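Local coordinates for histone-lysine N-methyltransferase SETMAR (Homo sapiens, PDB 3F2K), which methylates histone H3 and, through its mariner-transposase domain, binds DNA and retains some nuclease activity, with a role in double-strand break repair, at residues Val17-Ser20 with Leu21-Asn25; Glu104-Glu107 with Met108-Leu112. All blocks are in the same frame, centred on the assembly; numbering follows the deposited sequence.

How the interactions relate
Both contacts are turns within single helices of the Hsmar1 transposase domain, which has an RNase H-like fold built on a mixed beta sheet. Interaction 1 belongs to helix 8-27, which packs against helix 202-219; interaction 2 belongs to helix 98-115, which lies on the sheet through strands 72-80 and 83-89. The two do not touch: their centres are 27 Å apart and their nearest atoms about 15 Å. Neither reaches the magnesium site formed by Asp38 and Asp130. The side chain of Val17 is about 12 Å from that of Asp130, and the side chain of Ile105 about 11 Å from it and about 14 Å from the bound magnesium ion.

Interaction 1 of 2, residues Val17-Ser20 with Leu21-Asn25; sequences VSSS and LILRN
Val17 and Leu21 sit one turn apart on the same alpha-helix, 8-27 of the RNase H-like transposase domain, and their side chains run side by side in the same direction. The methyl CG1 of Val17 meets CD1 of Leu21 at 3.6 Å. Two torsions bring them together: Val17 holds CG1 anti to its N (chi1 175°), beside the carbonyl, while Leu21 turns CG back beside its own N (chi1 -69°). The same turn lays Leu21 CG 3.3 Å from Val17 O, the acceptor of the Leu21 N-H. This buried pair faces Pro155 and Leu152 in loops of the same chain.

On another face Ile22 likewise lies over the carbonyl oxygen one turn back, its CG1 3.2 Å from Ser18 O, and its side chain packs on Trp214 and Gln215 of helix 202-219. The hydroxyl of Ser18 turns back along the helix instead, OG bonding to Arg14 O. On the more open side, Leu23 CD1 approaches Ser19 O to 3.6 Å.

Four successive i to i+4 backbone bonds hold this spacing, the straightest being Leu23 N to Ser19 O, with an N-H...O angle of 171°. Arg24 diverges from the turn: its extended chain carries the guanidinium away to a salt bridge with Glu150 and a cation-pi contact with Phe30, while its backbone N remains bonded to Ser20 O at 2.8 Å.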
ATOM      1  N   VAL A  17      10.343 -12.039   9.142  1.00 17.72           N
ATOM      2  CA  VAL A  17       9.910 -11.581   7.776  1.00 18.61           C
ATOM      3  C   VAL A  17      10.910 -10.658   7.133  1.00 17.88           C
ATOM      4  O   VAL A  17      11.238 -10.838   5.967  1.00 18.98           O
ATOM      5  CB  VAL A  17       8.544 -10.867   7.815  1.00 18.18           C
ATOM      6  CG1 VAL A  17       8.237 -10.331   6.468  1.00 19.12           C
ATOM      7  CG2 VAL A  17       7.434 -11.827   8.226  1.00 20.08           C
ATOM      8  N   SER A  18      11.431  -9.702   7.897  1.00 16.12           N
ATOM      9  CA  SER A  18      12.459  -8.780   7.396  1.00 16.65           C
ATOM     10  C   SER A  18      13.679  -9.482   6.894  1.00 16.99           C
ATOM     11  O   SER A  18      14.115  -9.249   5.768  1.00 16.53           O
ATOM     12  CB  SER A  18      12.845  -7.741   8.461  1.00 16.42           C
ATOM     13  OG  SER A  18      11.730  -6.838   8.617  1.00 15.71           O
ATOM     14  N   SER A  19      14.243 -10.341   7.750  1.00 18.55           N
ATOM     15  CA  SER A  19      15.467 -11.060   7.406  1.00 18.89           C
ATOM     16  C   SER A  19      15.263 -11.932   6.135  1.00 18.42           C
ATOM     17  O   SER A  19      16.121 -11.945   5.209  1.00 18.62           O
ATOM     18  CB  SER A  19      15.931 -11.924   8.630  1.00 18.72           C
ATOM     19  OG  SER A  19      17.007 -12.825   8.253  1.00 19.09           O
ATOM     20  N   SER A  20      14.130 -12.600   6.079  1.00 20.03           N
ATOM     21  CA  SER A  20      13.783 -13.522   4.979  1.00 19.49           C
ATOM     22  C   SER A  20      13.607 -12.782   3.681  1.00 20.30           C
ATOM     23  O   SER A  20      14.120 -13.238   2.638  1.00 21.27           O
ATOM     24  CB  SER A  20      12.541 -14.336   5.345  1.00 20.64           C
ATOM     25  OG  SER A  20      12.900 -15.292   6.316  1.00 18.09           O
ATOM     26  N   LEU A  21      12.996 -11.591   3.741  1.00 19.72           N
ATOM     27  CA  LEU A  21      12.766 -10.769   2.538  1.00 19.20           C
ATOM     28  C   LEU A  21      14.021 -10.133   2.007  1.00 19.54           C
ATOM     29  O   LEU A  21      14.209 -10.059   0.786  1.00 18.28           O
ATOM     30  CB  LEU A  21      11.665  -9.683   2.747  1.00 17.87           C
ATOM     31  CG  LEU A  21      10.255 -10.286   2.904  1.00 20.37           C
ATOM     32  CD1 LEU A  21       9.146  -9.228   3.118  1.00 17.07           C
ATOM     33  CD2 LEU A  21       9.866 -11.251   1.737  1.00 21.76           C
ATOM     34  N   ILE A  22      14.898  -9.696   2.895  1.00 20.82           N
ATOM     35  CA  ILE A  22      16.182  -9.206   2.428  1.00 21.76           C
ATOM     36  C   ILE A  22      16.942 -10.318   1.682  1.00 20.68           C
ATOM     37  O   ILE A  22      17.442 -10.046   0.609  1.00 19.21           O
ATOM     38  CB  ILE A  22      17.114  -8.688   3.558  1.00 23.15           C
ATOM     39  CG1 ILE A  22      16.456  -7.579   4.317  1.00 21.97           C
ATOM     40  CG2 ILE A  22      18.432  -8.139   2.970  1.00 24.96           C
ATOM     41  CD1 ILE A  22      17.250  -7.239   5.711  1.00 22.38           C
ATOM     42  N   LEU A  23      17.048 -11.513   2.260  1.00 19.49           N
ATOM     43  CA  LEU A  23      17.729 -12.643   1.597  1.00 20.24           C
ATOM     44  C   LEU A  23      17.041 -13.064   0.305  1.00 20.80           C
ATOM     45  O   LEU A  23      17.721 -13.263  -0.734  1.00 20.86           O
ATOM     46  CB  LEU A  23      17.877 -13.811   2.552  1.00 20.70           C
ATOM     47  CG  LEU A  23      18.868 -13.563   3.715  1.00 21.10           C
ATOM     48  CD1 LEU A  23      18.466 -14.613   4.758  1.00 21.69           C
ATOM     49  CD2 LEU A  23      20.248 -13.874   3.106  1.00 24.76           C
ATOM     50  N   ARG A  24      15.687 -13.121   0.324  1.00 19.45           N
ATOM     51  CA  ARG A  24      14.962 -13.402  -0.918  1.00 20.47           C
ATOM     52  C   ARG A  24      15.327 -12.413  -2.058  1.00 20.41           C
ATOM     53  O   ARG A  24      15.621 -12.815  -3.202  1.00 20.73           O
ATOM     54  CB  ARG A  24      13.432 -13.412  -0.684  1.00 18.36           C
ATOM     55  CG  ARG A  24      12.683 -13.739  -2.003  1.00 22.47           C
ATOM     56  CD  ARG A  24      11.159 -13.881  -1.751  1.00 19.86           C
ATOM     57  NE  ARG A  24      10.424 -13.973  -3.012  1.00 18.65           N
ATOM     58  CZ  ARG A  24       9.102 -14.056  -3.151  1.00 17.52           C
ATOM     59  NH1 ARG A  24       8.291 -14.105  -2.082  1.00 20.75           N
ATOM     60  NH2 ARG A  24       8.602 -14.107  -4.409  1.00 18.33           N
ATOM     61  N   ASN A  25      15.267 -11.123  -1.762  1.00 19.98           N
ATOM     62  CA  ASN A  25      15.585 -10.144  -2.788  1.00 20.92           C
ATOM     63  C   ASN A  25      17.057 -10.241  -3.229  1.00 22.50           C
ATOM     64  O   ASN A  25      17.354 -10.008  -4.404  1.00 23.62           O
ATOM     65  CB  ASN A  25      15.307  -8.754  -2.275  1.00 20.12           C
ATOM     66  CG  ASN A  25      15.259  -7.733  -3.352  1.00 21.77           C
ATOM     67  OD1 ASN A  25      14.397  -7.783  -4.241  1.00 22.94           O
ATOM     68  ND2 ASN A  25      16.165  -6.743  -3.273  1.00 24.15           N
TER

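Interaction 2 of 2, residues Glu104-Glu107 with Met108-Leu112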
ATOM      1  N   GLU A 104     -12.205  -4.659  -6.263  1.00 16.76           N
ATOM      2  CA  GLU A 104     -11.187  -3.626  -6.424  1.00 16.29           C
ATOM      3  C   GLU A 104      -9.890  -4.178  -7.004  1.00 16.44           C
ATOM      4  O   GLU A 104      -9.246  -3.522  -7.846  1.00 17.38           O
ATOM      5  CB  GLU A 104     -10.932  -2.963  -5.067  1.00 18.17           C
ATOM      6  CG  GLU A 104     -12.097  -1.958  -4.696  1.00 23.63           C
ATOM      7  CD  GLU A 104     -12.315  -0.779  -5.689  1.00 30.27           C
ATOM      8  OE1 GLU A 104     -11.356  -0.179  -6.219  1.00 31.31           O
ATOM      9  OE2 GLU A 104     -13.498  -0.404  -5.914  1.00 35.32           O
ATOM     10  N   ILE A 105      -9.485  -5.349  -6.537  1.00 15.15           N
ATOM     11  CA  ILE A 105      -8.261  -6.039  -7.052  1.00 14.72           C
ATOM     12  C   ILE A 105      -8.447  -6.355  -8.540  1.00 16.19           C
ATOM     13  O   ILE A 105      -7.563  -6.113  -9.347  1.00 14.64           O
ATOM     14  CB  ILE A 105      -8.038  -7.327  -6.275  1.00 15.61           C
ATOM     15  CG1 ILE A 105      -7.512  -7.017  -4.858  1.00 15.15           C
ATOM     16  CG2 ILE A 105      -7.064  -8.287  -6.976  1.00 10.95           C
ATOM     17  CD1 ILE A 105      -7.509  -8.317  -3.983  1.00 18.95           C
ATOM     18  N   ASP A 106      -9.617  -6.858  -8.902  1.00 15.24           N
ATOM     19  CA  ASP A 106      -9.912  -7.101 -10.348  1.00 17.87           C
ATOM     20  C   ASP A 106      -9.756  -5.814 -11.173  1.00 18.16           C
ATOM     21  O   ASP A 106      -9.144  -5.845 -12.263  1.00 19.82           O
ATOM     22  CB  ASP A 106     -11.320  -7.663 -10.494  1.00 19.14           C
ATOM     23  CG  ASP A 106     -11.485  -8.487 -11.703  1.00 23.97           C
ATOM     24  OD1 ASP A 106     -11.537  -7.890 -12.814  1.00 32.74           O
ATOM     25  OD2 ASP A 106     -11.661  -9.696 -11.543  1.00 27.54           O
ATOM     26  N   GLU A 107     -10.304  -4.697 -10.696  1.00 17.16           N
ATOM     27  CA  GLU A 107     -10.249  -3.418 -11.450  1.00 19.24           C
ATOM     28  C   GLU A 107      -8.798  -2.955 -11.505  1.00 18.26           C
ATOM     29  O   GLU A 107      -8.341  -2.545 -12.583  1.00 16.65           O
ATOM     30  CB  GLU A 107     -11.109  -2.343 -10.778  1.00 20.74           C
ATOM     31  CG  GLU A 107     -11.230  -1.060 -11.616  1.00 23.26           C
ATOM     32  CD  GLU A 107     -12.146  -0.001 -11.014  1.00 26.03           C
ATOM     33  OE1 GLU A 107     -12.939  -0.325 -10.104  1.00 29.85           O
ATOM     34  OE2 GLU A 107     -12.060   1.173 -11.488  1.00 32.17           O
HETATM   35  N   MSE A 108      -8.128  -2.985 -10.347  1.00 15.64           N
HETATM   36  CA  MSE A 108      -6.673  -2.618 -10.295  1.00 17.59           C
HETATM   37  C   MSE A 108      -5.845  -3.451 -11.311  1.00 15.74           C
HETATM   38  O   MSE A 108      -4.969  -2.889 -11.990  1.00 15.66           O
HETATM   39  CB  MSE A 108      -6.101  -2.819  -8.915  1.00 16.53           C
HETATM   40  CG  MSE A 108      -4.509  -2.543  -8.843  1.00 17.53           C
HETATM   41 SE   MSE A 108      -3.515  -4.009  -9.211  1.00 18.68          SE
HETATM   42  CE  MSE A 108      -4.155  -5.293  -7.869  1.00 19.36           C
ATOM     43  N   ASN A 109      -6.090  -4.759 -11.336  1.00 16.24           N
ATOM     44  CA  ASN A 109      -5.356  -5.617 -12.204  1.00 16.77           C
ATOM     45  C   ASN A 109      -5.600  -5.255 -13.699  1.00 16.68           C
ATOM     46  O   ASN A 109      -4.657  -5.329 -14.518  1.00 15.43           O
ATOM     47  CB  ASN A 109      -5.665  -7.089 -11.911  1.00 16.90           C
ATOM     48  CG  ASN A 109      -4.760  -8.034 -12.708  1.00 13.39           C
ATOM     49  OD1 ASN A 109      -3.546  -8.028 -12.530  1.00 17.02           O
ATOM     50  ND2 ASN A 109      -5.378  -8.798 -13.679  1.00 12.01           N
ATOM     51  N   GLN A 110      -6.829  -4.821 -14.049  1.00 16.28           N
ATOM     52  CA  GLN A 110      -7.049  -4.457 -15.448  1.00 16.15           C
ATOM     53  C   GLN A 110      -6.178  -3.225 -15.794  1.00 18.56           C
ATOM     54  O   GLN A 110      -5.615  -3.089 -16.905  1.00 17.45           O
ATOM     55  CB  GLN A 110      -8.505  -4.141 -15.744  1.00 15.11           C
ATOM     56  CG  GLN A 110      -9.422  -5.338 -15.488  1.00 16.30           C
ATOM     57  CD  GLN A 110     -10.857  -4.933 -15.886  1.00 18.48           C
ATOM     58  OE1 GLN A 110     -11.473  -4.051 -15.287  1.00 21.81           O
ATOM     59  NE2 GLN A 110     -11.325  -5.528 -16.945  1.00 21.55           N
ATOM     60  N   LYS A 111      -6.139  -2.289 -14.874  1.00 17.20           N
ATOM     61  CA  LYS A 111      -5.301  -1.093 -15.097  1.00 17.99           C
ATOM     62  C   LYS A 111      -3.814  -1.395 -15.185  1.00 16.91           C
ATOM     63  O   LYS A 111      -3.109  -0.772 -15.987  1.00 17.96           O
ATOM     64  CB  LYS A 111      -5.573  -0.027 -14.015  1.00 18.63           C
ATOM     65  CG  LYS A 111      -6.962   0.565 -14.145  1.00 19.22           C
ATOM     66  CD  LYS A 111      -7.274   1.484 -13.022  1.00 21.25           C
ATOM     67  CE  LYS A 111      -8.642   2.162 -13.184  1.00 24.99           C
ATOM     68  NZ  LYS A 111      -8.727   3.339 -12.208  1.00 23.59           N
ATOM     69  N   LEU A 112      -3.341  -2.329 -14.355  1.00 16.23           N
ATOM     70  CA  LEU A 112      -1.946  -2.755 -14.358  1.00 16.96           C
ATOM     71  C   LEU A 112      -1.644  -3.373 -15.714  1.00 16.66           C
ATOM     72  O   LEU A 112      -0.593  -3.083 -16.335  1.00 16.55           O
ATOM     73  CB  LEU A 112      -1.731  -3.795 -13.254  1.00 15.09           C
ATOM     74  CG  LEU A 112      -0.336  -4.392 -13.187  1.00 16.81           C
ATOM     75  CD1 LEU A 112       0.698  -3.240 -12.931  1.00 19.74           C
ATOM     76  CD2 LEU A 112      -0.196  -5.506 -12.136  1.00 15.85           C
TER
HETATM   77  O   HOH W   1      -8.454  -8.375 -13.724  1.00 19.20           O
HETATM   78  O   HOH W   2     -12.923  -5.267 -13.221  1.00 25.30           O
HETATM   79  O   HOH W   3     -11.586   3.580 -11.731  1.00 39.82           O
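Lys111 and Glu107 lie side by side, one turn apart on alpha-helix 98-115 of the RNase H-like transposase domain, and Lys111 can be followed outward from the backbone. Its CB passes 4.0 Å from Glu107 O, the acceptor of the Lys111 N-H. CG turns in beside the backbone N (chi1 -68°) and comes closer to that oxygen, at 3.7 Å, before the extended chain carries CD past it. CE then meets the carboxylate, 3.9 Å from Glu107 OE2. At the tip, NZ remains 4.0 Å from OE2, beyond salt-bridge distance, and water 3 spans the gap by donating to OE2 and accepting from NZ. His86 ND1 on strand 83-89 is a second partner of the amine. A methionine in place of Lys111 would probably leave Glu107 without its nearby positive charge and His86 ND1 without this hydrogen-bond partner.

Water also joins neighbouring turns on another face. Water 2 donates to both Asp106 OD1 and Gln110 OE1, whereas Asp106 OD2 forms a salt bridge with Lys143. Water 1 donates to Asp106 O and accepts from Asn109 ND2, leaving Asn109 OD1 to its bond with the Tyr149 hydroxyl.

Ile105 and Met108 form an apolar part of the buried side: Met108, present as selenomethionine and bent at chi2 (-88°), places CE 4.3 Å from Ile105 CG2, and both residues pack on Trp78. The backbone bond from Met108 N to Glu104 O measures 2.8 Å and is nearly straight, with an N-H...O angle of 169°.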